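Local coordinates for protein FMN reductase [NAD(P)H] (Bacillus subtilis, PDB 1ZCH) that uses NADH or NADPH in an FMN reductase reaction and also reduces nitroaromatic compounds, quinones, chromates and azo dyes, working as an FMN-containing homodimer, at residues Q198-D201 and E202-E206; Q222-A225 and S226-R230. All coordinates share one frame; numbering follows the deposited sequence. Where two conformers were deposited one is given.

Interaction 1 of 2, residues Q198-D201 and E202-E206; sequences QAYD and EQMSE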
ATOM      1  N   GLN A 198      16.446  13.652  15.329  1.00 13.80           N
ATOM      2  CA  GLN A 198      17.201  13.617  16.578  1.00 14.34           C
ATOM      3  C   GLN A 198      16.277  13.771  17.788  1.00 14.85           C
ATOM      4  O   GLN A 198      16.495  13.147  18.826  1.00 13.62           O
ATOM      5  CB  GLN A 198      18.280  14.704  16.576  1.00 16.31           C
ATOM      6  CG  GLN A 198      19.396  14.413  15.576  1.00 18.60           C
ATOM      7  CD  GLN A 198      20.430  15.516  15.501  1.00 21.47           C
ATOM      8  OE1 GLN A 198      20.115  16.654  15.154  1.00 23.26           O
ATOM      9  NE2 GLN A 198      21.677  15.181  15.821  1.00 20.78           N
ATOM     10  N   ALA A 199      15.241  14.595  17.653  1.00 14.01           N
ATOM     11  CA  ALA A 199      14.289  14.783  18.747  1.00 13.18           C
ATOM     12  C   ALA A 199      13.503  13.485  18.919  1.00 13.62           C
ATOM     13  O   ALA A 199      13.238  13.044  20.038  1.00 13.19           O
ATOM     14  CB  ALA A 199      13.343  15.936  18.433  1.00 13.49           C
ATOM     15  N   TYR A 200      13.138  12.875  17.796  1.00 11.27           N
ATOM     16  CA  TYR A 200      12.393  11.620  17.809  1.00 12.37           C
ATOM     17  C   TYR A 200      13.216  10.541  18.506  1.00 12.28           C
ATOM     18  O   TYR A 200      12.678   9.738  19.273  1.00 12.12           O
ATOM     19  CB  TYR A 200      12.070  11.197  16.371  1.00 10.57           C
ATOM     20  CG  TYR A 200      11.267   9.915  16.238  1.00 10.91           C
ATOM     21  CD1 TYR A 200      10.122   9.693  17.008  1.00 11.17           C
ATOM     22  CD2 TYR A 200      11.623   8.950  15.301  1.00  9.51           C
ATOM     23  CE1 TYR A 200       9.352   8.537  16.841  1.00 10.98           C
ATOM     24  CE2 TYR A 200      10.860   7.794  15.121  1.00 10.69           C
ATOM     25  CZ  TYR A 200       9.726   7.593  15.891  1.00 11.66           C
ATOM     26  OH  TYR A 200       8.965   6.458  15.701  1.00 10.95           O
ATOM     27  N   ASP A 201      14.523  10.527  18.248  1.00 11.73           N
ATOM     28  CA  ASP A 201      15.405   9.535  18.867  1.00 13.57           C
ATOM     29  C   ASP A 201      15.339   9.586  20.392  1.00 15.13           C
ATOM     30  O   ASP A 201      15.251   8.547  21.051  1.00 14.65           O
ATOM     31  CB  ASP A 201      16.862   9.728  18.419  1.00 12.80           C
ATOM     32  CG  ASP A 201      17.195   8.963  17.145  1.00 13.33           C
ATOM     33  OD1 ASP A 201      16.489   7.979  16.833  1.00 12.63           O
ATOM     34  OD2 ASP A 201      18.177   9.331  16.461  1.00 12.50           O
ATOM     35  N   GLU A 202      15.380  10.789  20.953  1.00 15.96           N
ATOM     36  CA  GLU A 202      15.323  10.931  22.405  1.00 19.79           C
ATOM     37  C   GLU A 202      13.994  10.400  22.912  1.00 19.20           C
ATOM     38  O   GLU A 202      13.934   9.709  23.929  1.00 18.77           O
ATOM     39  CB  GLU A 202      15.481  12.395  22.814  1.00 23.07           C
ATOM     40  CG  GLU A 202      16.651  13.095  22.150  1.00 29.69           C
ATOM     41  CD  GLU A 202      17.211  14.215  22.999  1.00 33.97           C
ATOM     42  OE1 GLU A 202      16.410  14.948  23.623  1.00 36.01           O
ATOM     43  OE2 GLU A 202      18.452  14.367  23.034  1.00 35.44           O
ATOM     44  N   GLN A 203      12.927  10.722  22.192  1.00 18.52           N
ATOM     45  CA  GLN A 203      11.593  10.266  22.559  1.00 18.32           C
ATOM     46  C   GLN A 203      11.520   8.744  22.538  1.00 18.55           C
ATOM     47  O   GLN A 203      10.961   8.126  23.448  1.00 19.41           O
ATOM     48  CB  GLN A 203      10.558  10.820  21.577  0.50 18.51           C
ATOM     49  CG  GLN A 203      10.395  12.326  21.590  0.50 19.44           C
ATOM     50  CD  GLN A 203       9.460  12.807  20.497  0.50 21.10           C
ATOM     51  OE1 GLN A 203       8.346  12.304  20.354  0.50 21.78           O
ATOM     52  NE2 GLN A 203       9.908  13.785  19.719  0.50 20.44           N
ATOM     53  N   MET A 204      12.083   8.145  21.493  1.00 17.86           N
ATOM     54  CA  MET A 204      12.064   6.695  21.335  1.00 19.07           C
ATOM     55  C   MET A 204      12.872   5.946  22.393  1.00 20.69           C
ATOM     56  O   MET A 204      12.424   4.917  22.903  1.00 21.19           O
ATOM     57  CB  MET A 204      12.566   6.314  19.936  1.00 18.32           C
ATOM     58  CG  MET A 204      12.443   4.829  19.600  1.00 18.70           C
ATOM     59  SD  MET A 204      10.749   4.181  19.765  1.00 22.52           S
ATOM     60  CE  MET A 204       9.967   4.861  18.286  1.00 19.64           C
ATOM     61  N   SER A 205      14.058   6.448  22.720  1.00 22.41           N
ATOM     62  CA  SER A 205      14.887   5.786  23.722  1.00 25.13           C
ATOM     63  C   SER A 205      14.158   5.788  25.060  1.00 26.41           C
ATOM     64  O   SER A 205      14.122   4.774  25.759  1.00 25.59           O
ATOM     65  CB  SER A 205      16.241   6.498  23.850  0.50 24.89           C
ATOM     66  OG  SER A 205      16.078   7.870  24.165  0.50 26.21           O
ATOM     67  N   GLU A 206      13.566   6.928  25.408  1.00 28.76           N
ATOM     68  CA  GLU A 206      12.822   7.052  26.658  1.00 31.29           C
ATOM     69  C   GLU A 206      11.654   6.072  26.668  1.00 31.44           C
ATOM     70  O   GLU A 206      11.405   5.396  27.667  1.00 31.32           O
ATOM     71  CB  GLU A 206      12.297   8.480  26.827  1.00 33.16           C
ATOM     72  CG  GLU A 206      13.384   9.530  26.977  1.00 37.14           C
ATOM     73  CD  GLU A 206      12.826  10.921  27.219  1.00 39.95           C
ATOM     74  OE1 GLU A 206      12.017  11.081  28.159  1.00 41.74           O
ATOM     75  OE2 GLU A 206      13.201  11.855  26.477  1.00 40.88           O
TER
HETATM   76  O   HOH W   1      12.378  14.728  21.966  1.00 32.24           O

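Interaction 2 of 2, residues Q222-A225 and S226-R230; sequences QSIA and SYYER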
ATOM      1  N   GLN A 222      19.139   4.281  15.490  1.00 12.25           N
ATOM      2  CA  GLN A 222      19.995   3.134  15.782  1.00 13.04           C
ATOM      3  C   GLN A 222      19.330   1.861  15.267  1.00 14.33           C
ATOM      4  O   GLN A 222      19.998   0.981  14.730  1.00 14.46           O
ATOM      5  CB  GLN A 222      20.253   3.011  17.290  1.00 14.30           C
ATOM      6  CG  GLN A 222      21.115   4.138  17.858  1.00 13.41           C
ATOM      7  CD  GLN A 222      21.224   4.091  19.374  1.00 14.50           C
ATOM      8  OE1 GLN A 222      20.285   3.693  20.062  1.00 14.34           O
ATOM      9  NE2 GLN A 222      22.367   4.522  19.901  1.00 12.77           N
ATOM     10  N   SER A 223      18.013   1.767  15.426  1.00 12.72           N
ATOM     11  CA  SER A 223      17.289   0.591  14.954  1.00 14.04           C
ATOM     12  C   SER A 223      17.327   0.523  13.433  1.00 13.37           C
ATOM     13  O   SER A 223      17.666  -0.512  12.855  1.00 14.89           O
ATOM     14  CB  SER A 223      15.831   0.626  15.430  1.00 14.70           C
ATOM     15  OG  SER A 223      15.109  -0.482  14.908  1.00 15.60           O
ATOM     16  N   ILE A 224      16.982   1.631  12.788  1.00 13.63           N
ATOM     17  CA  ILE A 224      16.969   1.696  11.329  1.00 14.01           C
ATOM     18  C   ILE A 224      18.341   1.373  10.750  1.00 14.56           C
ATOM     19  O   ILE A 224      18.451   0.663   9.746  1.00 14.18           O
ATOM     20  CB  ILE A 224      16.531   3.098  10.841  1.00 14.85           C
ATOM     21  CG1 ILE A 224      15.124   3.410  11.359  1.00 15.10           C
ATOM     22  CG2 ILE A 224      16.557   3.158   9.318  1.00 14.77           C
ATOM     23  CD1 ILE A 224      14.066   2.399  10.937  1.00 15.33           C
ATOM     24  N   ALA A 225      19.384   1.895  11.387  1.00 12.89           N
ATOM     25  CA  ALA A 225      20.746   1.659  10.928  1.00 15.33           C
ATOM     26  C   ALA A 225      21.152   0.198  11.111  1.00 15.17           C
ATOM     27  O   ALA A 225      21.938  -0.328  10.325  1.00 17.55           O
ATOM     28  CB  ALA A 225      21.720   2.579  11.677  1.00 15.44           C
ATOM     29  N   SER A 226      20.612  -0.463  12.134  1.00 15.06           N
ATOM     30  CA  SER A 226      20.955  -1.865  12.372  1.00 15.51           C
ATOM     31  C   SER A 226      20.356  -2.789  11.314  1.00 16.19           C
ATOM     32  O   SER A 226      20.784  -3.932  11.166  1.00 15.08           O
ATOM     33  CB  SER A 226      20.489  -2.311  13.762  1.00 17.32           C
ATOM     34  OG  SER A 226      19.083  -2.475  13.820  1.00 19.57           O
ATOM     35  N   TYR A 227      19.364  -2.296  10.577  1.00 12.31           N
ATOM     36  CA  TYR A 227      18.731  -3.100   9.537  1.00 13.64           C
ATOM     37  C   TYR A 227      19.202  -2.775   8.127  1.00 13.68           C
ATOM     38  O   TYR A 227      19.522  -3.670   7.347  1.00 13.25           O
ATOM     39  CB  TYR A 227      17.205  -2.927   9.555  1.00 14.07           C
ATOM     40  CG  TYR A 227      16.482  -3.708  10.622  1.00 16.31           C
ATOM     41  CD1 TYR A 227      16.235  -3.153  11.878  1.00 18.04           C
ATOM     42  CD2 TYR A 227      16.034  -5.006  10.372  1.00 19.49           C
ATOM     43  CE1 TYR A 227      15.558  -3.873  12.862  1.00 19.44           C
ATOM     44  CE2 TYR A 227      15.356  -5.734  11.349  1.00 20.94           C
ATOM     45  CZ  TYR A 227      15.124  -5.162  12.589  1.00 21.55           C
ATOM     46  OH  TYR A 227      14.466  -5.883  13.560  1.00 24.48           O
ATOM     47  N   TYR A 228      19.248  -1.487   7.806  1.00 12.23           N
ATOM     48  CA  TYR A 228      19.593  -1.058   6.459  1.00 10.98           C
ATOM     49  C   TYR A 228      21.062  -0.945   6.067  1.00 12.43           C
ATOM     50  O   TYR A 228      21.365  -0.518   4.955  1.00 13.58           O
ATOM     51  CB  TYR A 228      18.860   0.257   6.152  1.00 11.04           C
ATOM     52  CG  TYR A 228      17.345   0.127   6.179  1.00 10.61           C
ATOM     53  CD1 TYR A 228      16.728  -1.116   5.998  1.00 11.29           C
ATOM     54  CD2 TYR A 228      16.527   1.249   6.335  1.00 11.62           C
ATOM     55  CE1 TYR A 228      15.336  -1.236   5.969  1.00 10.51           C
ATOM     56  CE2 TYR A 228      15.131   1.136   6.303  1.00  9.48           C
ATOM     57  CZ  TYR A 228      14.546  -0.110   6.119  1.00 10.94           C
ATOM     58  OH  TYR A 228      13.173  -0.231   6.071  1.00 12.86           O
ATOM     59  N   GLU A 229      21.968  -1.339   6.955  1.00 12.98           N
ATOM     60  CA  GLU A 229      23.395  -1.281   6.648  1.00 15.73           C
ATOM     61  C   GLU A 229      23.779  -2.389   5.664  1.00 15.80           C
ATOM     62  O   GLU A 229      24.898  -2.422   5.156  1.00 15.17           O
ATOM     63  CB  GLU A 229      24.217  -1.393   7.939  1.00 18.41           C
ATOM     64  CG  GLU A 229      23.829  -2.561   8.830  1.00 25.08           C
ATOM     65  CD  GLU A 229      24.700  -3.775   8.611  1.00 28.44           C
ATOM     66  OE1 GLU A 229      24.389  -4.838   9.190  1.00 29.02           O
ATOM     67  OE2 GLU A 229      25.701  -3.664   7.869  1.00 31.51           O
ATOM     68  N   ARG A 230      22.834  -3.288   5.396  1.00 16.80           N
ATOM     69  CA  ARG A 230      23.040  -4.393   4.456  1.00 18.61           C
ATOM     70  C   ARG A 230      21.761  -4.631   3.660  1.00 17.41           C
ATOM     71  O   ARG A 230      20.665  -4.351   4.144  1.00 16.38           O
ATOM     72  CB  ARG A 230      23.390  -5.685   5.204  1.00 21.46           C
ATOM     73  CG  ARG A 230      24.718  -5.658   5.931  1.00 26.92           C
ATOM     74  CD  ARG A 230      24.874  -6.871   6.837  1.00 31.89           C
ATOM     75  NE  ARG A 230      26.080  -6.782   7.657  1.00 35.15           N
ATOM     76  CZ  ARG A 230      27.318  -6.859   7.180  1.00 38.05           C
ATOM     77  NH1 ARG A 230      27.523  -7.034   5.880  1.00 38.57           N
ATOM     78  NH2 ARG A 230      28.355  -6.747   8.003  1.00 39.18           N
TER

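Interaction 1 of 2, residues Q198-D201 and E202-E206
Midway along the long helix 190-212, Tyr200 and Met204 sit one turn apart, a classic i to i+4 pair on the buried side of an alpha-helix in this flavin reductase of the nitroreductase family. Their side chains run alongside each other and point the same way, because each has CG anti to its own backbone N (chi1 -179° for Tyr200, -173° for Met204). The methionine then bends at chi2 and chi3, which brings its methyl back to the phenol end of the ring: CE of Met204 is 3.6 Å from CZ and 3.2 Å from OH of Tyr200. The approach to the ring is oblique. That hydroxyl is well occupied, since it is hydrogen-bonded to the backbone O of Pro174 and to Gln44 of the second subunit, while Met204 also lies against Lys173, one of the FMN-binding residues. The pair therefore lies close to the flavin site and at the subunit boundary, with the side chain of Tyr200 about 8 Å from a bound FMN.

The i to i+4 ladder runs beneath the side chains, weak at Glu202 N to Gln198 O. Met204 N donates to Tyr200 O at 2.8 Å, and Ser205 N to Asp201 O at 2.9 Å. Asp201 OD2 is hydrogen-bonded to Ser221 OG, joining helix 190-212 to helix 220-228.

On the solvent side, Ala199 O takes a regular bond from Gln203 N and a 2.7 Å bond from a water. Glu202 stretches back along the helix to lay CG against Gln198 O. One turn on, in one of two conformers of Ser205, OG donates to Glu202 O at 2.8 Å from above the carbonyl plane, on the same face as Glu206 N.

Interaction 2 of 2, residues Q222-A225 and S226-R230
Ile224 and Tyr228 lie side by side and point the same way, the isoleucine offering its CG2 methyl to one flank of the phenol ring. CG2 of Ile224 comes within 3.5 Å of CD2 and 3.9 Å of CE2 of Tyr228, an oblique approach. CG2 is the branch of Ile224 set anti to the backbone N, whereas the tyrosine ring starts beside its own backbone N (chi1 -62°); these two settings bring methyl and ring together one turn apart. Both side chains pack on Ile41 of the second subunit, and the phenol OH of Tyr228 is hydrogen-bonded to Gln45 of that subunit, so this buried side of the helix is part of the dimer interface.

Tyr227 is turned differently. Its ring brings an edge to the backbone of Ser223, with CD1 of Tyr227 3.2 Å from Ser223 O and the oxygen near the ring plane. Ser223 OG is a looser neighbour, 4.0 Å from CE1 of Tyr227.

In helix 220-228 the bonding pattern loosens from Ser226 on. Ser226 N still donates to Gln222 O in the alpha-helical manner, and Tyr228 N to Ile224 O at 3.0 Å with a nearly straight N-H...O angle of 173°. Tyr227 N, however, also donates to Ile224 O, an i to i+3 bond from well above the carbonyl plane, while its i+4 bond to Ser223 O is only weak. Ser223 O gathers several partners: besides that weak bond, the ring edge and another weak bond from Ser226 N, OG of Ser226, set between its own backbone N and carbonyl carbon, donates to Ser223 O at 2.6 Å. Glu229 lays CG against Ala225 O, and OE1 of Glu229 forms a salt bridge with Arg230 NE at 3.0 Å.

How the interactions relate
From the N terminus the chain first builds the four-stranded antiparallel sheet and its surrounding helices, then enters helix 190-212, where interaction 1 lies. A short connection, 213-219, follows, and interaction 2 comes in the next helix, 220-228. Each contact spans about one helical turn, so neither closes a long loop; they stand in series and do not nest or cross. The centres of interactions 1 and 2 are 16 Å apart, and the nearest atoms of interactions 1 and 2 are about 5 Å apart, without touching. Both lie on the same side of the chain's centre, and the two successive helices, joined through 213-219, both meet the second subunit near bound FMN.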